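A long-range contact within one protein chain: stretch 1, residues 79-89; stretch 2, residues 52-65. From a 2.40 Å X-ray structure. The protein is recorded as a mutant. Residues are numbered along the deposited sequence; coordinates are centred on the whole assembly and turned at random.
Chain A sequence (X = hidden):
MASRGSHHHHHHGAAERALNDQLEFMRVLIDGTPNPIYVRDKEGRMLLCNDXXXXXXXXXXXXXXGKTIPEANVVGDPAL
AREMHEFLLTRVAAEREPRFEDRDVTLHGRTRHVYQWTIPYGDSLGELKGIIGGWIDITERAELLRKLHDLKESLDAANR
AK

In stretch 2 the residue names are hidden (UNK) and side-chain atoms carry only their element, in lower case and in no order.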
ATOM      1  N   ALA A  79     -10.390  12.681   6.439  1.00 68.72           N
ATOM      2  CA  ALA A  79      -9.798  12.586   5.109  1.00 67.75           C
ATOM      3  C   ALA A  79      -8.820  11.421   5.013  1.00 65.60           C
ATOM      4  O   ALA A  79      -8.912  10.598   4.096  1.00 66.27           O
ATOM      5  CB  ALA A  79      -9.104  13.901   4.753  1.00 66.28           C
ATOM      6  N   LEU A  80      -7.874  11.335   5.952  1.00 64.98           N
ATOM      7  CA  LEU A  80      -6.789  10.367   5.813  1.00 64.28           C
ATOM      8  C   LEU A  80      -7.333   8.949   5.688  1.00 63.95           C
ATOM      9  O   LEU A  80      -6.966   8.210   4.766  1.00 64.34           O
ATOM     10  CB  LEU A  80      -5.827  10.476   6.997  1.00 65.15           C
ATOM     11  CG  LEU A  80      -4.519   9.694   6.829  1.00 65.67           C
ATOM     12  CD1 LEU A  80      -3.740  10.198   5.620  1.00 61.81           C
ATOM     13  CD2 LEU A  80      -3.658   9.769   8.082  1.00 66.73           C
ATOM     14  N   ALA A  81      -8.212   8.550   6.609  1.00 64.36           N
ATOM     15  CA  ALA A  81      -8.808   7.222   6.530  1.00 64.25           C
ATOM     16  C   ALA A  81      -9.570   7.037   5.226  1.00 63.40           C
ATOM     17  O   ALA A  81      -9.515   5.965   4.610  1.00 63.07           O
ATOM     18  CB  ALA A  81      -9.731   6.993   7.727  1.00 65.60           C
ATOM     19  N   ARG A  82     -10.289   8.071   4.786  1.00 64.41           N
ATOM     20  CA  ARG A  82     -11.057   7.972   3.549  1.00 64.95           C
ATOM     21  C   ARG A  82     -10.146   7.689   2.361  1.00 63.70           C
ATOM     22  O   ARG A  82     -10.402   6.775   1.568  1.00 62.39           O
ATOM     23  CB  ARG A  82     -11.854   9.261   3.334  1.00 68.59           C
ATOM     24  CG  ARG A  82     -12.731   9.263   2.093  1.00 77.78           C
ATOM     25  CD  ARG A  82     -13.595  10.515   2.016  1.00 86.76           C
ATOM     26  NE  ARG A  82     -12.800  11.741   2.014  1.00 80.80           N
ATOM     27  CZ  ARG A  82     -12.063  12.157   0.988  1.00 84.72           C
ATOM     28  NH1 ARG A  82     -12.002  11.442  -0.130  1.00 78.08           N
ATOM     29  NH2 ARG A  82     -11.377  13.288   1.082  1.00 86.01           N
ATOM     30  N   GLU A  83      -9.063   8.457   2.230  1.00 64.60           N
ATOM     31  CA  GLU A  83      -8.157   8.283   1.098  1.00 62.65           C
ATOM     32  C   GLU A  83      -7.506   6.906   1.113  1.00 60.69           C
ATOM     33  O   GLU A  83      -7.406   6.247   0.072  1.00 61.09           O
ATOM     34  CB  GLU A  83      -7.097   9.381   1.118  1.00 60.97           C
ATOM     35  CG  GLU A  83      -7.675  10.788   1.083  1.00 62.10           C
ATOM     36  CD  GLU A  83      -6.651  11.844   1.429  1.00 61.60           C
ATOM     37  OE1 GLU A  83      -5.543  11.472   1.875  1.00 60.26           O
ATOM     38  OE2 GLU A  83      -6.953  13.045   1.263  1.00 62.24           O
ATOM     39  N   MET A  84      -7.060   6.448   2.284  1.00 63.12           N
ATOM     40  CA  MET A  84      -6.417   5.141   2.359  1.00 65.83           C
ATOM     41  C   MET A  84      -7.388   4.024   2.002  1.00 67.31           C
ATOM     42  O   MET A  84      -7.001   3.035   1.367  1.00 62.80           O
ATOM     43  CB  MET A  84      -5.849   4.916   3.757  1.00 64.85           C
ATOM     44  CG  MET A  84      -4.707   5.843   4.098  1.00 66.12           C
ATOM     45  SD  MET A  84      -3.818   5.328   5.572  1.00 97.67           S
ATOM     46  CE  MET A  84      -2.561   6.594   5.628  1.00 66.98           C
ATOM     47  N   HIS A  85      -8.653   4.157   2.408  1.00 60.73           N
ATOM     48  CA  HIS A  85      -9.627   3.106   2.135  1.00 61.93           C
ATOM     49  C   HIS A  85      -9.713   2.806   0.645  1.00 60.29           C
ATOM     50  O   HIS A  85      -9.888   1.649   0.243  1.00 60.47           O
ATOM     51  CB  HIS A  85     -10.999   3.508   2.678  1.00 63.15           C
ATOM     52  CG  HIS A  85     -12.011   2.407   2.628  1.00 65.69           C
ATOM     53  ND1 HIS A  85     -13.095   2.430   1.776  1.00 66.69           N
ATOM     54  CD2 HIS A  85     -12.101   1.246   3.319  1.00 68.57           C
ATOM     55  CE1 HIS A  85     -13.809   1.333   1.948  1.00 73.22           C
ATOM     56  NE2 HIS A  85     -13.227   0.598   2.878  1.00 70.31           N
ATOM     57  N   GLU A  86      -9.584   3.836  -0.194  1.00 59.24           N
ATOM     58  CA  GLU A  86      -9.684   3.635  -1.636  1.00 58.71           C
ATOM     59  C   GLU A  86      -8.541   2.770  -2.157  1.00 57.96           C
ATOM     60  O   GLU A  86      -8.753   1.902  -3.014  1.00 57.77           O
ATOM     61  CB  GLU A  86      -9.713   4.991  -2.342  1.00 57.92           C
ATOM     62  CG  GLU A  86     -10.978   5.795  -2.056  1.00 59.17           C
ATOM     63  CD  GLU A  86     -10.881   7.243  -2.503  1.00 60.45           C
ATOM     64  OE1 GLU A  86     -11.686   8.068  -2.019  1.00 65.08           O
ATOM     65  OE2 GLU A  86     -10.002   7.562  -3.333  1.00 58.31           O
ATOM     66  N   PHE A  87      -7.326   2.980  -1.649  1.00 58.06           N
ATOM     67  CA  PHE A  87      -6.182   2.216  -2.130  1.00 59.08           C
ATOM     68  C   PHE A  87      -6.155   0.796  -1.583  1.00 58.64           C
ATOM     69  O   PHE A  87      -5.580  -0.095  -2.217  1.00 59.67           O
ATOM     70  CB  PHE A  87      -4.880   2.924  -1.757  1.00 56.26           C
ATOM     71  CG  PHE A  87      -4.619   4.166  -2.552  1.00 55.71           C
ATOM     72  CD1 PHE A  87      -5.098   5.391  -2.124  1.00 55.94           C
ATOM     73  CD2 PHE A  87      -3.892   4.109  -3.729  1.00 55.09           C
ATOM     74  CE1 PHE A  87      -4.855   6.536  -2.857  1.00 55.19           C
ATOM     75  CE2 PHE A  87      -3.646   5.250  -4.464  1.00 53.53           C
ATOM     76  CZ  PHE A  87      -4.127   6.464  -4.030  1.00 53.83           C
ATOM     77  N   LEU A  88      -6.751   0.568  -0.417  1.00 60.55           N
ATOM     78  CA  LEU A  88      -6.752  -0.752   0.192  1.00 59.62           C
ATOM     79  C   LEU A  88      -7.899  -1.588  -0.362  1.00 62.57           C
ATOM     80  O   LEU A  88      -8.757  -1.106  -1.106  1.00 63.40           O
ATOM     81  CB  LEU A  88      -6.864  -0.638   1.711  1.00 61.25           C
ATOM     82  CG  LEU A  88      -5.782   0.210   2.377  1.00 59.96           C
ATOM     83  CD1 LEU A  88      -6.166   0.509   3.809  1.00 60.94           C
ATOM     84  CD2 LEU A  88      -4.438  -0.490   2.323  1.00 58.20           C
ATOM     85  N   LEU A  89      -7.905  -2.862   0.011  1.00 71.26           N
ATOM     86  CA  LEU A  89      -8.956  -3.791  -0.367  1.00 76.86           C
ATOM     87  C   LEU A  89      -9.828  -4.104   0.843  1.00 82.49           C
ATOM     88  O   LEU A  89      -9.368  -4.064   1.988  1.00 83.62           O
ATOM     89  CB  LEU A  89      -8.371  -5.085  -0.936  1.00 76.82           C
ATOM     90  CG  LEU A  89      -7.592  -4.946  -2.245  1.00 72.39           C
ATOM     91  CD1 LEU A  89      -7.138  -6.309  -2.739  1.00 73.07           C
ATOM     92  CD2 LEU A  89      -8.430  -4.245  -3.304  1.00 72.15           C
ATOM     93  N   UNK A  52       6.804   4.609   0.318  1.00 59.40           N
ATOM     94  CA  UNK A  52       5.940   4.741  -0.850  1.00 55.43           C
ATOM     95  C   UNK A  52       4.480   4.801  -0.428  1.00 53.00           C
ATOM     96  O   UNK A  52       3.694   5.584  -0.975  1.00 55.43           O
ATOM     97  c   UNK A  52       6.174   3.578  -1.813  1.00 54.42           C
ATOM     98  N   UNK A  53       4.102   3.981   0.555  1.00 64.23           N
ATOM     99  CA  UNK A  53       2.769   4.058   1.137  1.00 64.09           C
ATOM    100  C   UNK A  53       2.543   5.417   1.790  1.00 62.13           C
ATOM    101  O   UNK A  53       1.610   6.149   1.437  1.00 54.31           O
ATOM    102  c   UNK A  53      -0.897   1.645   2.876  1.00 55.80           C
ATOM    103  c   UNK A  53      -0.530   3.608   4.187  1.00 57.84           C
ATOM    104  c   UNK A  53       0.739   3.717   3.661  1.00 56.01           C
ATOM    105  o   UNK A  53      -2.609   2.450   4.317  1.00 58.96           O
ATOM    106  c   UNK A  53      -1.344   2.568   3.792  1.00 57.02           C
ATOM    107  c   UNK A  53       1.210   2.804   2.731  1.00 56.49           C
ATOM    108  c   UNK A  53       2.598   2.927   2.155  1.00 56.61           C
ATOM    109  c   UNK A  53       0.373   1.764   2.354  1.00 55.28           C
ATOM    110  N   UNK A  54       3.407   5.774   2.743  1.00 55.20           N
ATOM    111  CA  UNK A  54       3.188   6.976   3.542  1.00 52.93           C
ATOM    112  C   UNK A  54       3.215   8.236   2.685  1.00 61.92           C
ATOM    113  O   UNK A  54       2.408   9.150   2.891  1.00 53.36           O
ATOM    114  c   UNK A  54       4.249   5.890   5.630  1.00 56.50           C
ATOM    115  c   UNK A  54       4.244   7.060   4.644  1.00 56.12           C
ATOM    116  c   UNK A  54       5.440   5.975   6.570  1.00 57.67           C
ATOM    117  c   UNK A  54       2.938   5.864   6.409  1.00 58.18           C
ATOM    118  N   UNK A  55       4.139   8.311   1.724  1.00 53.80           N
ATOM    119  CA  UNK A  55       4.292   9.533   0.941  1.00 54.97           C
ATOM    120  C   UNK A  55       3.173   9.721  -0.075  1.00 53.95           C
ATOM    121  O   UNK A  55       2.939  10.850  -0.517  1.00 54.65           O
ATOM    122  c   UNK A  55       6.804   9.811   1.181  1.00 57.53           C
ATOM    123  o   UNK A  55       7.964   9.822   0.718  1.00 58.54           O
ATOM    124  o   UNK A  55       6.556  10.019   2.388  1.00 58.41           O
ATOM    125  c   UNK A  55       5.648   9.536   0.233  1.00 55.94           C
ATOM    126  N   UNK A  56       2.480   8.649  -0.463  1.00 54.41           N
ATOM    127  CA  UNK A  56       1.285   8.811  -1.281  1.00 52.50           C
ATOM    128  C   UNK A  56       0.324   9.803  -0.642  1.00 56.34           C
ATOM    129  O   UNK A  56      -0.327  10.592  -1.337  1.00 52.88           O
ATOM    130  c   UNK A  56      -0.761   7.642  -2.171  1.00 53.44           C
ATOM    131  c   UNK A  56       0.590   7.461  -1.475  1.00 54.76           C
ATOM    132  o   UNK A  56       1.426   6.598  -2.256  1.00 53.50           O
ATOM    133  N   UNK A  57       0.236   9.785   0.688  1.00 58.87           N
ATOM    134  CA  UNK A  57      -0.699  10.614   1.434  1.00 55.89           C
ATOM    135  C   UNK A  57      -0.020  11.760   2.169  1.00 58.77           C
ATOM    136  O   UNK A  57      -0.711  12.580   2.782  1.00 60.18           O
ATOM    137  c   UNK A  57      -1.288   7.297   1.909  1.00 57.20           C
ATOM    138  c   UNK A  57      -2.996   6.137   0.704  1.00 56.46           C
ATOM    139  c   UNK A  57      -1.778   6.133   1.351  1.00 56.82           C
ATOM    140  c   UNK A  57      -1.471   9.744   2.431  1.00 56.58           C
ATOM    141  c   UNK A  57      -3.723   7.306   0.618  1.00 56.92           C
ATOM    142  c   UNK A  57      -2.008   8.477   1.830  1.00 56.27           C
ATOM    143  c   UNK A  57      -3.228   8.469   1.176  1.00 57.31           C
ATOM    144  N   UNK A  58       1.308  11.839   2.128  1.00 59.44           N
ATOM    145  CA  UNK A  58       2.006  12.923   2.790  1.00 61.93           C
ATOM    146  C   UNK A  58       1.972  12.859   4.299  1.00 64.39           C
ATOM    147  O   UNK A  58       1.998  13.907   4.953  1.00 68.36           O
ATOM    148  N   UNK A  59       1.920  11.658   4.876  1.00 59.57           N
ATOM    149  CA  UNK A  59       1.902  11.503   6.326  1.00 60.01           C
ATOM    150  C   UNK A  59       3.136  10.734   6.782  1.00 61.25           C
ATOM    151  O   UNK A  59       3.931  10.265   5.961  1.00 60.49           O
ATOM    152  c   UNK A  59       0.619  10.796   6.807  1.00 59.36           C
ATOM    153  c   UNK A  59      -0.614  11.565   6.360  1.00 58.98           C
ATOM    154  c   UNK A  59       0.572   9.353   6.312  1.00 58.53           C
ATOM    155  N   UNK A  60       3.297  10.604   8.094  1.00 64.85           N
ATOM    156  CA  UNK A  60       4.394   9.869   8.703  1.00 67.26           C
ATOM    157  C   UNK A  60       3.872   8.564   9.290  1.00 69.63           C
ATOM    158  O   UNK A  60       2.664   8.319   9.353  1.00 70.04           O
ATOM    159  o   UNK A  60       4.118  11.036  10.808  1.00 80.15           O
ATOM    160  c   UNK A  60       5.655  11.983   9.216  1.00 74.55           C
ATOM    161  c   UNK A  60       5.074  10.703   9.795  1.00 70.86           C
ATOM    162  N   UNK A  61       4.809   7.719   9.727  1.00 73.69           N
ATOM    163  CA  UNK A  61       4.432   6.426  10.284  1.00 74.43           C
ATOM    164  C   UNK A  61       3.632   6.578  11.571  1.00 79.79           C
ATOM    165  O   UNK A  61       2.759   5.751  11.857  1.00 77.47           O
ATOM    166  c   UNK A  61       5.678   5.578  10.535  1.00 72.27           C
ATOM    167  N   UNK A  62       3.910   7.621  12.358  1.00 78.34           N
ATOM    168  CA  UNK A  62       3.212   7.797  13.627  1.00 86.80           C
ATOM    169  C   UNK A  62       1.709   7.957  13.450  1.00 81.55           C
ATOM    170  O   UNK A  62       0.958   7.730  14.405  1.00 79.08           O
ATOM    171  c   UNK A  62       3.771   9.009  14.374  1.00106.63           C
ATOM    172  o   UNK A  62       5.308   7.575  15.492  1.00109.37           O
ATOM    173  c   UNK A  62       5.103   8.720  15.037  1.00115.83           C
ATOM    174  o   UNK A  62       5.945   9.640  15.103  1.00110.16           O
ATOM    175  N   UNK A  63       1.252   8.340  12.262  1.00 84.14           N
ATOM    176  CA  UNK A  63      -0.169   8.517  12.002  1.00 82.23           C
ATOM    177  C   UNK A  63      -0.852   7.243  11.523  1.00 76.82           C
ATOM    178  O   UNK A  63      -2.073   7.252  11.332  1.00 75.71           O
ATOM    179  c   UNK A  63      -0.379   9.624  10.963  1.00 81.43           C
ATOM    180  N   UNK A  64      -0.110   6.151  11.336  1.00 75.87           N
ATOM    181  CA  UNK A  64      -0.657   4.955  10.708  1.00 73.29           C
ATOM    182  C   UNK A  64      -0.436   3.723  11.574  1.00 72.19           C
ATOM    183  O   UNK A  64      -1.367   2.946  11.811  1.00 71.18           O
ATOM    184  c   UNK A  64      -0.627   3.506   8.660  1.00 68.64           C
ATOM    185  c   UNK A  64      -0.256   5.977   8.448  1.00 70.01           C
ATOM    186  c   UNK A  64      -0.040   4.745   9.311  1.00 70.89           C
ATOM    187  N   UNK A  65       0.796   3.525  12.037  1.00 69.25           N
ATOM    188  CA  UNK A  65       1.131   2.313  12.772  1.00 66.44           C
ATOM    189  C   UNK A  65       0.262   2.181  14.017  1.00 66.72           C
ATOM    190  O   UNK A  65       0.083   3.141  14.772  1.00 66.59           O
ATOM    191  c   UNK A  65       5.014   2.528  12.550  1.00 65.26           C
ATOM    192  c   UNK A  65       3.528   1.076  11.169  1.00 63.13           C
ATOM    193  c   UNK A  65       3.612   2.345  12.008  1.00 65.93           C
ATOM    194  c   UNK A  65       2.608   2.323  13.162  1.00 66.27           C
TER

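Position 52 has a single side-chain carbon and lies beyond the reach of stretch 1: Ala 52, a small residue at home in a helix. Position 53 carries one carbon and then a six-carbon ring bearing an oxygen; that oxygen lies 3.4 Å from Met 84 SD and 4.0 Å from Leu 88 CD2. This is Tyr 53. Its length suits the site: CB points sideways, yet OH reaches both neighbours, and Met 84 CE and Leu 88 CD2 lie at the ring edge.

At 54, four carbons forked at the second touch nothing on stretch 1 and make Leu 54, an apolar side chain suited to a buried site. Position 55 has two carbons, the second carrying two oxygens and no nitrogen, out of reach of stretch 1: a carboxylate, so Asp 55, whose charge is easily borne at this exposed site.

Position 56 shows one carbon bearing an oxygen and a carbon, the latter 4.0 Å from Phe 87 CZ, hence Thr 56. The residue serves two needs: OG1 donates a hydrogen bond to Ala 52 O (2.8 Å), one turn back, while CG2 lies over a face of Phe 87. Position 57 has one carbon and a six-carbon ring without oxygen, one ring carbon 3.6 Å from Phe 87 CD1, so it is Phe 57. A flat apolar ring fits the hollow among Leu 80, Glu 83, Met 84 and Phe 87. Met 84 CG sits over one face, 3.9 Å from the ring centroid, and the ring's edge is turned to the face of Phe 87, with the planes at 89°.

Position 58 has no side chain: Gly 58, whose positive phi (70°) is easily adopted by glycine as the chain leaves the helix. Position 59 has one carbon carrying two more, which lie 3.5 Å from Leu 80 CD1 and 4.2 Å from Met 84 CE; it is Val 59, whose short branches, CG1 and CG2 respectively, meet these apolar neighbours.

At 60, a carbon with one oxygen and one carbon, out of reach, gives Thr 60, its polar group tolerated at an exposed site. The lone carbon at 61, also out of reach, is Ala 61, a type this contact does not call for. Two carbons, the second with two oxygens, make no contact at 62: Asp 62, its charge exposed. Position 63 has one carbon, CB, 4.4 Å from Leu 80 CD2: Ala 63, whose single methyl suffices. At 64, three carbons branch at the first, one 3.7 Å from Met 84 CE: Val 64, apolar as its buried site suits, with CG2 making that approach. Four carbons forked at the second, out of reach, make 65 Leu 65, again not called for by this contact.

The contact works by apolar packing, with no hydrogen bond across it. Phe 57 enters a hole in the facing helix, while Met 84 bridges its ring to Tyr 53, Val 59 and Val 64.

Stretch 2 52-65: AYLDTFGVTADAVL
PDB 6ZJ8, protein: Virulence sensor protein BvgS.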